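Local coordinates for protein polyketide synthase (Lyngbya majuscula 19L, PDB 3QIT) that probably releases the finished polyketide from its carrier by thioester hydrolysis, with sulfate elimination and decarboxylation that form the terminal alkene of curacin A, at residues G39-E44 with Y183-R188; K121-V126 with I230-T235. All coordinates share one frame; numbering follows the deposited sequence.

Contacts 1 and 2 lie in one alpha/beta hydrolase fold, their centres 25 Å apart and their nearest atoms about 5 Å apart without touching. Contact 2 joins two neighbouring parallel strands of the central sheet, 120-126 and 234-239. The chain between those strands holds helix 179-188, which contact 1 sets against the start of helix 43-51, so the two contacts interlock along the sequence. The active site is probably a Ser103-His269-Glu127 triad with Ser103 on a nucleophile elbow. Glu127 directly follows the strand segment of contact 2, and Leu125 of that contact comes near the presumed triad without touching it.

Contact 1: residues G39-E44 with Y183-R188; sequences GLAWQE and YILAQR
The guanidinium of Arg188 is gripped by three bonds: salt bridges from NH2 to Asp60 OD2 and from NE to Glu6 OE2, and a hydrogen bond from NH1 to Gln38 OE1. Asp60 uses its other oxygen to accept the N-H of Gly39, so one carboxylate serves both segments. The arginine gets there on an extended chain, CG anti to the backbone N (chi1 -172°), and its methylenes run obliquely past Leu40. No hydrogen bond joins the segments directly; Leu40 carries the apolar contact. With CG anti to its own backbone N (chi1 175°), it sends CD2 to the helix, 3.6 Å from Ile184 CG2 and also 3.6 Å from Arg188 CD, two residues one helical turn apart. Leu185 completes the grip lower on the side chain, its CD2 3.9 Å from Leu40 CG. Helix 179-188 belongs to the insertion between strands 120-126 and 234-239, the place where alpha/beta hydrolases commonly carry a lid, whereas 39-44 forms the entry to core helix 43-51. That entry is a 3-10 turn, closed by Trp42 N to Gly39 O at 3.1 Å. Leu185 CD2 rests on its backbone, 3.8 Å from Ala41 N. At the partly exposed border, Gln43 OE1 is engaged by Trp21 NE1, while Gln43 NE2 only approaches Ile184 CG2, at 4.5 Å.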
ATOM      1  N   GLY B  39      -5.952 -12.512 -17.153  1.00 14.43           N
ATOM      2  CA  GLY B  39      -7.286 -13.152 -17.181  1.00 17.69           C
ATOM      3  C   GLY B  39      -7.433 -14.176 -18.279  1.00 16.12           C
ATOM      4  O   GLY B  39      -8.080 -15.216 -18.088  1.00 13.27           O
ATOM      5  N   LEU B  40      -6.774 -13.923 -19.412  1.00 14.81           N
ATOM      6  CA  LEU B  40      -6.802 -14.849 -20.540  1.00 17.61           C
ATOM      7  C   LEU B  40      -6.229 -16.233 -20.203  1.00 17.45           C
ATOM      8  O   LEU B  40      -6.603 -17.195 -20.838  1.00 16.43           O
ATOM      9  CB  LEU B  40      -6.097 -14.235 -21.757  1.00 16.20           C
ATOM     10  CG  LEU B  40      -5.902 -15.083 -23.010  1.00 17.76           C
ATOM     11  CD1 LEU B  40      -7.218 -15.484 -23.633  1.00 18.88           C
ATOM     12  CD2 LEU B  40      -5.044 -14.360 -24.009  1.00 21.46           C
ATOM     13  N   ALA B  41      -5.405 -16.341 -19.154  1.00 13.72           N
ATOM     14  CA  ALA B  41      -4.822 -17.634 -18.778  1.00 13.19           C
ATOM     15  C   ALA B  41      -5.897 -18.645 -18.351  1.00 16.05           C
ATOM     16  O   ALA B  41      -5.628 -19.836 -18.285  1.00 17.24           O
ATOM     17  CB  ALA B  41      -3.756 -17.449 -17.634  1.00 14.48           C
ATOM     18  N   TRP B  42      -7.101 -18.148 -18.053  1.00 16.03           N
ATOM     19  CA  TRP B  42      -8.218 -19.004 -17.652  1.00 13.12           C
ATOM     20  C   TRP B  42      -8.973 -19.581 -18.824  1.00 15.59           C
ATOM     21  O   TRP B  42      -9.917 -20.330 -18.611  1.00 16.68           O
ATOM     22  CB  TRP B  42      -9.212 -18.212 -16.780  1.00 14.50           C
ATOM     23  CG  TRP B  42      -8.699 -17.972 -15.376  1.00 15.00           C
ATOM     24  CD1 TRP B  42      -8.199 -16.802 -14.880  1.00 15.41           C
ATOM     25  CD2 TRP B  42      -8.596 -18.943 -14.330  1.00 16.35           C
ATOM     26  NE1 TRP B  42      -7.818 -16.981 -13.561  1.00 16.45           N
ATOM     27  CE2 TRP B  42      -8.049 -18.289 -13.205  1.00 16.12           C
ATOM     28  CE3 TRP B  42      -8.929 -20.309 -14.231  1.00 16.43           C
ATOM     29  CZ2 TRP B  42      -7.835 -18.946 -11.973  1.00 15.82           C
ATOM     30  CZ3 TRP B  42      -8.717 -20.963 -13.005  1.00 17.46           C
ATOM     31  CH2 TRP B  42      -8.158 -20.283 -11.896  1.00 17.21           C
ATOM     32  N   GLN B  43      -8.568 -19.261 -20.054  1.00 13.45           N
ATOM     33  CA  GLN B  43      -9.417 -19.596 -21.219  1.00 14.78           C
ATOM     34  C   GLN B  43      -9.764 -21.081 -21.340  1.00 15.56           C
ATOM     35  O   GLN B  43     -10.902 -21.436 -21.682  1.00 17.71           O
ATOM     36  CB  GLN B  43      -8.765 -19.111 -22.511  1.00 18.76           C
ATOM     37  CG  GLN B  43      -9.599 -19.459 -23.751  1.00 19.21           C
ATOM     38  CD  GLN B  43      -9.402 -18.472 -24.863  1.00 22.15           C
ATOM     39  OE1 GLN B  43     -10.046 -17.435 -24.893  1.00 20.20           O
ATOM     40  NE2 GLN B  43      -8.534 -18.799 -25.801  1.00 22.16           N
ATOM     41  N   GLU B  44      -8.784 -21.947 -21.109  1.00 17.32           N
ATOM     42  CA  GLU B  44      -9.014 -23.386 -21.248  1.00 21.12           C
ATOM     43  C   GLU B  44      -9.998 -23.945 -20.222  1.00 17.83           C
ATOM     44  O   GLU B  44     -10.693 -24.920 -20.508  1.00 20.07           O
ATOM     45  CB  GLU B  44      -7.692 -24.154 -21.281  1.00 17.66           C
ATOM     46  CG  GLU B  44      -6.942 -23.983 -22.632  1.00 27.71           C
ATOM     47  CD  GLU B  44      -7.777 -24.459 -23.835  1.00 36.96           C
ATOM     48  OE1 GLU B  44      -8.199 -25.641 -23.860  1.00 38.33           O
ATOM     49  OE2 GLU B  44      -8.030 -23.650 -24.755  1.00 37.96           O
ATOM     50  N   TYR B 183       1.063 -18.929 -27.729  1.00 20.03           N
ATOM     51  CA  TYR B 183       1.083 -17.800 -28.646  1.00 18.36           C
ATOM     52  C   TYR B 183      -0.015 -16.779 -28.351  1.00 22.22           C
ATOM     53  O   TYR B 183       0.245 -15.592 -28.296  1.00 19.32           O
ATOM     54  CB  TYR B 183       0.981 -18.295 -30.091  1.00 24.75           C
ATOM     55  CG  TYR B 183       1.201 -17.167 -31.048  1.00 25.46           C
ATOM     56  CD1 TYR B 183       2.500 -16.821 -31.460  1.00 28.90           C
ATOM     57  CD2 TYR B 183       0.135 -16.384 -31.475  1.00 29.95           C
ATOM     58  CE1 TYR B 183       2.712 -15.752 -32.325  1.00 29.16           C
ATOM     59  CE2 TYR B 183       0.328 -15.318 -32.333  1.00 32.16           C
ATOM     60  CZ  TYR B 183       1.609 -15.006 -32.752  1.00 30.81           C
ATOM     61  OH  TYR B 183       1.774 -13.948 -33.604  1.00 36.44           O
ATOM     62  N   ILE B 184      -1.243 -17.248 -28.158  1.00 19.76           N
ATOM     63  CA  ILE B 184      -2.365 -16.395 -27.792  1.00 22.70           C
ATOM     64  C   ILE B 184      -2.062 -15.525 -26.523  1.00 19.49           C
ATOM     65  O   ILE B 184      -2.349 -14.302 -26.475  1.00 19.39           O
ATOM     66  CB  ILE B 184      -3.626 -17.311 -27.650  1.00 23.73           C
ATOM     67  CG1 ILE B 184      -4.126 -17.669 -29.068  1.00 25.43           C
ATOM     68  CG2 ILE B 184      -4.713 -16.671 -26.800  1.00 30.38           C
ATOM     69  CD1 ILE B 184      -5.069 -18.866 -29.125  1.00 29.48           C
ATOM     70  N   LEU B 185      -1.464 -16.154 -25.526  1.00 22.48           N
ATOM     71  CA  LEU B 185      -1.103 -15.463 -24.269  1.00 16.77           C
ATOM     72  C   LEU B 185      -0.033 -14.394 -24.522  1.00 13.42           C
ATOM     73  O   LEU B 185      -0.203 -13.251 -24.141  1.00 16.91           O
ATOM     74  CB  LEU B 185      -0.601 -16.475 -23.260  1.00 19.43           C
ATOM     75  CG  LEU B 185      -1.705 -17.379 -22.696  1.00 17.96           C
ATOM     76  CD1 LEU B 185      -1.061 -18.587 -22.005  1.00 19.66           C
ATOM     77  CD2 LEU B 185      -2.575 -16.610 -21.742  1.00 15.81           C
ATOM     78  N   ALA B 186       1.021 -14.770 -25.250  1.00 16.88           N
ATOM     79  CA  ALA B 186       2.122 -13.825 -25.545  1.00 15.64           C
ATOM     80  C   ALA B 186       1.663 -12.634 -26.393  1.00 16.60           C
ATOM     81  O   ALA B 186       2.098 -11.509 -26.174  1.00 16.93           O
ATOM     82  CB  ALA B 186       3.294 -14.556 -26.229  1.00 17.67           C
ATOM     83  N   GLN B 187       0.827 -12.908 -27.406  1.00 18.90           N
ATOM     84  CA  GLN B 187       0.165 -11.909 -28.231  1.00 21.83           C
ATOM     85  C   GLN B 187      -0.495 -10.825 -27.397  1.00 21.19           C
ATOM     86  O   GLN B 187      -0.349  -9.637 -27.684  1.00 19.23           O
ATOM     87  CB  GLN B 187      -0.897 -12.665 -29.075  1.00 21.83           C
ATOM     88  CG  GLN B 187      -1.802 -11.902 -30.022  1.00 27.24           C
ATOM     89  CD  GLN B 187      -2.699 -12.886 -30.830  1.00 25.04           C
ATOM     90  OE1 GLN B 187      -3.584 -13.536 -30.275  1.00 29.40           O
ATOM     91  NE2 GLN B 187      -2.454 -12.992 -32.125  1.00 28.40           N
ATOM     92  N   ARG B 188      -1.153 -11.228 -26.317  1.00 16.95           N
ATOM     93  CA  ARG B 188      -1.885 -10.280 -25.500  1.00 18.89           C
ATOM     94  C   ARG B 188      -0.968  -9.397 -24.635  1.00 17.35           C
ATOM     95  O   ARG B 188      -1.287  -8.242 -24.357  1.00 17.36           O
ATOM     96  CB  ARG B 188      -2.926 -11.004 -24.638  1.00 15.74           C
ATOM     97  CG  ARG B 188      -3.860 -10.053 -23.914  1.00 15.81           C
ATOM     98  CD  ARG B 188      -5.145 -10.749 -23.517  1.00 12.35           C
ATOM     99  NE  ARG B 188      -6.077  -9.820 -22.869  1.00 13.22           N
ATOM    100  CZ  ARG B 188      -6.167  -9.594 -21.554  1.00 16.37           C
ATOM    101  NH1 ARG B 188      -5.355 -10.210 -20.708  1.00 15.57           N
ATOM    102  NH2 ARG B 188      -7.081  -8.732 -21.091  1.00 15.55           N
TER

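Contact 2: residues K121-V126 with I230-T235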
ATOM      1  N   LYS B 121     -21.074 -18.384  -3.457  1.00 21.11           N
ATOM      2  CA  LYS B 121     -21.791 -19.671  -3.388  1.00 23.92           C
ATOM      3  C   LYS B 121     -20.826 -20.806  -3.042  1.00 24.75           C
ATOM      4  O   LYS B 121     -21.114 -21.650  -2.172  1.00 21.50           O
ATOM      5  CB  LYS B 121     -22.495 -19.946  -4.731  1.00 24.19           C
ATOM      6  CG  LYS B 121     -23.178 -21.302  -4.873  1.00 29.88           C
ATOM      7  CD  LYS B 121     -23.630 -21.480  -6.332  1.00 28.97           C
ATOM      8  CE  LYS B 121     -24.796 -22.463  -6.465  1.00 38.88           C
ATOM      9  NZ  LYS B 121     -24.428 -23.853  -6.131  1.00 42.30           N
ATOM     10  N   GLU B 122     -19.686 -20.835  -3.731  1.00 20.25           N
ATOM     11  CA  GLU B 122     -18.630 -21.829  -3.478  1.00 20.36           C
ATOM     12  C   GLU B 122     -17.285 -21.182  -3.750  1.00 20.16           C
ATOM     13  O   GLU B 122     -17.147 -20.423  -4.700  1.00 19.76           O
ATOM     14  CB  GLU B 122     -18.784 -23.067  -4.374  1.00 21.49           C
ATOM     15  CG  GLU B 122     -17.663 -24.144  -4.205  1.00 27.39           C
ATOM     16  CD  GLU B 122     -17.968 -25.188  -3.121  1.00 34.20           C
ATOM     17  OE1 GLU B 122     -19.157 -25.378  -2.797  1.00 29.95           O
ATOM     18  OE2 GLU B 122     -17.025 -25.834  -2.610  1.00 32.79           O
ATOM     19  N   LEU B 123     -16.314 -21.499  -2.904  1.00 18.19           N
ATOM     20  CA  LEU B 123     -14.957 -20.996  -3.017  1.00 16.85           C
ATOM     21  C   LEU B 123     -14.071 -22.136  -3.477  1.00 19.19           C
ATOM     22  O   LEU B 123     -13.969 -23.156  -2.789  1.00 21.23           O
ATOM     23  CB  LEU B 123     -14.495 -20.500  -1.650  1.00 17.22           C
ATOM     24  CG  LEU B 123     -13.110 -19.899  -1.531  1.00 18.54           C
ATOM     25  CD1 LEU B 123     -12.958 -18.592  -2.382  1.00 18.32           C
ATOM     26  CD2 LEU B 123     -12.773 -19.630  -0.032  1.00 19.22           C
ATOM     27  N   ILE B 124     -13.431 -21.964  -4.631  1.00 17.34           N
ATOM     28  CA  ILE B 124     -12.605 -23.026  -5.232  1.00 16.30           C
ATOM     29  C   ILE B 124     -11.166 -22.514  -5.234  1.00 17.03           C
ATOM     30  O   ILE B 124     -10.842 -21.547  -5.947  1.00 16.65           O
ATOM     31  CB  ILE B 124     -13.080 -23.376  -6.663  1.00 17.26           C
ATOM     32  CG1 ILE B 124     -14.522 -23.905  -6.580  1.00 19.55           C
ATOM     33  CG2 ILE B 124     -12.166 -24.457  -7.271  1.00 17.95           C
ATOM     34  CD1 ILE B 124     -15.328 -23.710  -7.799  1.00 34.28           C
ATOM     35  N   LEU B 125     -10.327 -23.151  -4.410  1.00 15.84           N
ATOM     36  CA  LEU B 125      -8.965 -22.671  -4.162  1.00 12.74           C
ATOM     37  C   LEU B 125      -7.979 -23.597  -4.840  1.00 16.36           C
ATOM     38  O   LEU B 125      -7.768 -24.715  -4.386  1.00 18.58           O
ATOM     39  CB  LEU B 125      -8.706 -22.582  -2.642  1.00 14.21           C
ATOM     40  CG  LEU B 125      -9.724 -21.681  -1.946  1.00 18.32           C
ATOM     41  CD1 LEU B 125      -9.526 -21.756  -0.431  1.00 16.74           C
ATOM     42  CD2 LEU B 125      -9.602 -20.232  -2.448  1.00 16.62           C
ATOM     43  N   VAL B 126      -7.419 -23.147  -5.965  1.00 15.95           N
ATOM     44  CA  VAL B 126      -6.531 -24.010  -6.743  1.00 15.85           C
ATOM     45  C   VAL B 126      -5.104 -23.673  -6.387  1.00 19.44           C
ATOM     46  O   VAL B 126      -4.667 -22.531  -6.583  1.00 16.68           O
ATOM     47  CB  VAL B 126      -6.747 -23.834  -8.261  1.00 16.00           C
ATOM     48  CG1 VAL B 126      -5.892 -24.834  -9.057  1.00 19.82           C
ATOM     49  CG2 VAL B 126      -8.220 -24.060  -8.596  1.00 19.56           C
ATOM     50  N   ILE B 230     -13.299 -18.928   7.460  1.00 31.22           N
ATOM     51  CA  ILE B 230     -14.045 -19.048   6.204  0.60 30.49           C
ATOM     52  C   ILE B 230     -15.338 -19.848   6.456  1.00 32.73           C
ATOM     53  O   ILE B 230     -15.249 -21.019   6.827  1.00 31.43           O
ATOM     54  CB  ILE B 230     -13.173 -19.743   5.090  0.60 31.53           C
ATOM     55  CG1 ILE B 230     -11.871 -18.964   4.789  0.60 34.76           C
ATOM     56  CG2 ILE B 230     -13.990 -19.952   3.812  0.60 28.77           C
ATOM     57  CD1 ILE B 230     -10.731 -19.789   4.040  0.60 45.05           C
ATOM     58  N   GLN B 231     -16.499 -19.235   6.245  1.00 35.58           N
ATOM     59  CA  GLN B 231     -17.788 -19.909   6.475  1.00 41.28           C
ATOM     60  C   GLN B 231     -18.424 -20.466   5.203  1.00 38.85           C
ATOM     61  O   GLN B 231     -19.332 -21.315   5.265  1.00 44.17           O
ATOM     62  CB  GLN B 231     -18.763 -18.965   7.186  1.00 49.65           C
ATOM     63  CG  GLN B 231     -18.449 -18.712   8.668  1.00 57.44           C
ATOM     64  CD  GLN B 231     -18.885 -19.853   9.588  1.00 60.03           C
ATOM     65  OE1 GLN B 231     -18.407 -20.986   9.473  1.00 60.90           O
ATOM     66  NE2 GLN B 231     -19.782 -19.546  10.524  1.00 61.14           N
ATOM     67  N   VAL B 232     -17.918 -19.999   4.065  1.00 29.39           N
ATOM     68  CA  VAL B 232     -18.473 -20.415   2.785  0.50 24.94           C
ATOM     69  C   VAL B 232     -18.002 -21.810   2.391  1.00 25.51           C
ATOM     70  O   VAL B 232     -16.918 -22.256   2.776  1.00 24.32           O
ATOM     71  CB  VAL B 232     -18.193 -19.414   1.627  0.50 24.32           C
ATOM     72  CG1 VAL B 232     -18.781 -18.039   1.939  0.50 23.66           C
ATOM     73  CG2 VAL B 232     -16.709 -19.342   1.306  0.50 20.04           C
ATOM     74  N   PRO B 233     -18.864 -22.539   1.643  1.00 24.16           N
ATOM     75  CA  PRO B 233     -18.472 -23.879   1.176  1.00 23.77           C
ATOM     76  C   PRO B 233     -17.225 -23.807   0.308  1.00 23.35           C
ATOM     77  O   PRO B 233     -17.141 -22.968  -0.602  1.00 22.90           O
ATOM     78  CB  PRO B 233     -19.679 -24.325   0.349  1.00 23.61           C
ATOM     79  CG  PRO B 233     -20.847 -23.588   0.978  1.00 23.32           C
ATOM     80  CD  PRO B 233     -20.264 -22.226   1.285  1.00 24.35           C
ATOM     81  N   THR B 234     -16.257 -24.673   0.589  1.00 20.06           N
ATOM     82  CA  THR B 234     -14.916 -24.492   0.020  1.00 21.12           C
ATOM     83  C   THR B 234     -14.391 -25.804  -0.531  1.00 19.93           C
ATOM     84  O   THR B 234     -14.663 -26.843   0.044  1.00 22.03           O
ATOM     85  CB  THR B 234     -13.942 -23.931   1.095  1.00 24.17           C
ATOM     86  OG1 THR B 234     -14.424 -22.656   1.538  1.00 26.81           O
ATOM     87  CG2 THR B 234     -12.514 -23.762   0.521  1.00 25.08           C
ATOM     88  N   THR B 235     -13.689 -25.738  -1.667  1.00 17.47           N
ATOM     89  CA  THR B 235     -12.977 -26.875  -2.229  1.00 18.15           C
ATOM     90  C   THR B 235     -11.521 -26.497  -2.422  1.00 22.53           C
ATOM     91  O   THR B 235     -11.224 -25.510  -3.141  1.00 19.87           O
ATOM     92  CB  THR B 235     -13.569 -27.259  -3.593  1.00 22.42           C
ATOM     93  OG1 THR B 235     -14.953 -27.586  -3.410  1.00 22.42           O
ATOM     94  CG2 THR B 235     -12.837 -28.466  -4.198  1.00 21.91           C
TER
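Glu122 OE2 takes two polar partners: the hydroxyl of Thr235, which donates from OG1 at 2.8 Å, and the ammonium of Lys261, a salt bridge from the next strand of the sheet, 261-265. The threonine reaches the oxygen from above the carboxylate plane, 35° out of it. Glu122 starts with CG anti to the backbone N and then bends at chi2 (89°), which swings the carboxylate across the neighbouring strand and leaves OE1 3.4 Å from Pro233 CB. An alanine here would remove the carboxylate shared by Thr235 OG1 and Lys261, and would probably loosen the side-chain tie between the three strands and leave the lysine's charge poorly compensated. Beneath it the backbones pair in parallel. Leu123 bonds through both its N and O to the residues flanking Thr234: its N donates to Pro233 O at 2.9 Å, and its O accepts Thr235 N at 2.8 Å. Leu125 N then meets Thr235 O at 2.8 Å, almost perfectly straight at 179°. Leu123 and Thr234 point the same way, side by side, on the face of the sheet that helix 104-115 covers through Ala109 and Ala113. Thr234 OG1 turns back to donate to Val232 O at 2.8 Å, tying the end of the loop to Thr234, the first residue of the strand, while its CG2 lies 3.7 Å from Leu125 CD1. Leu123 also gathers the incoming loop: its side chain and that of Ile230 cross at about a right angle, CD2 meeting CG2, and its CB lies against Val232 CG2. The buried carboxylate of Glu122 is likely to remain ionised, its charge balanced by Lys261 and OE2 further stabilised by the Thr235 hydroxyl, so that one carboxylate links three adjacent strands.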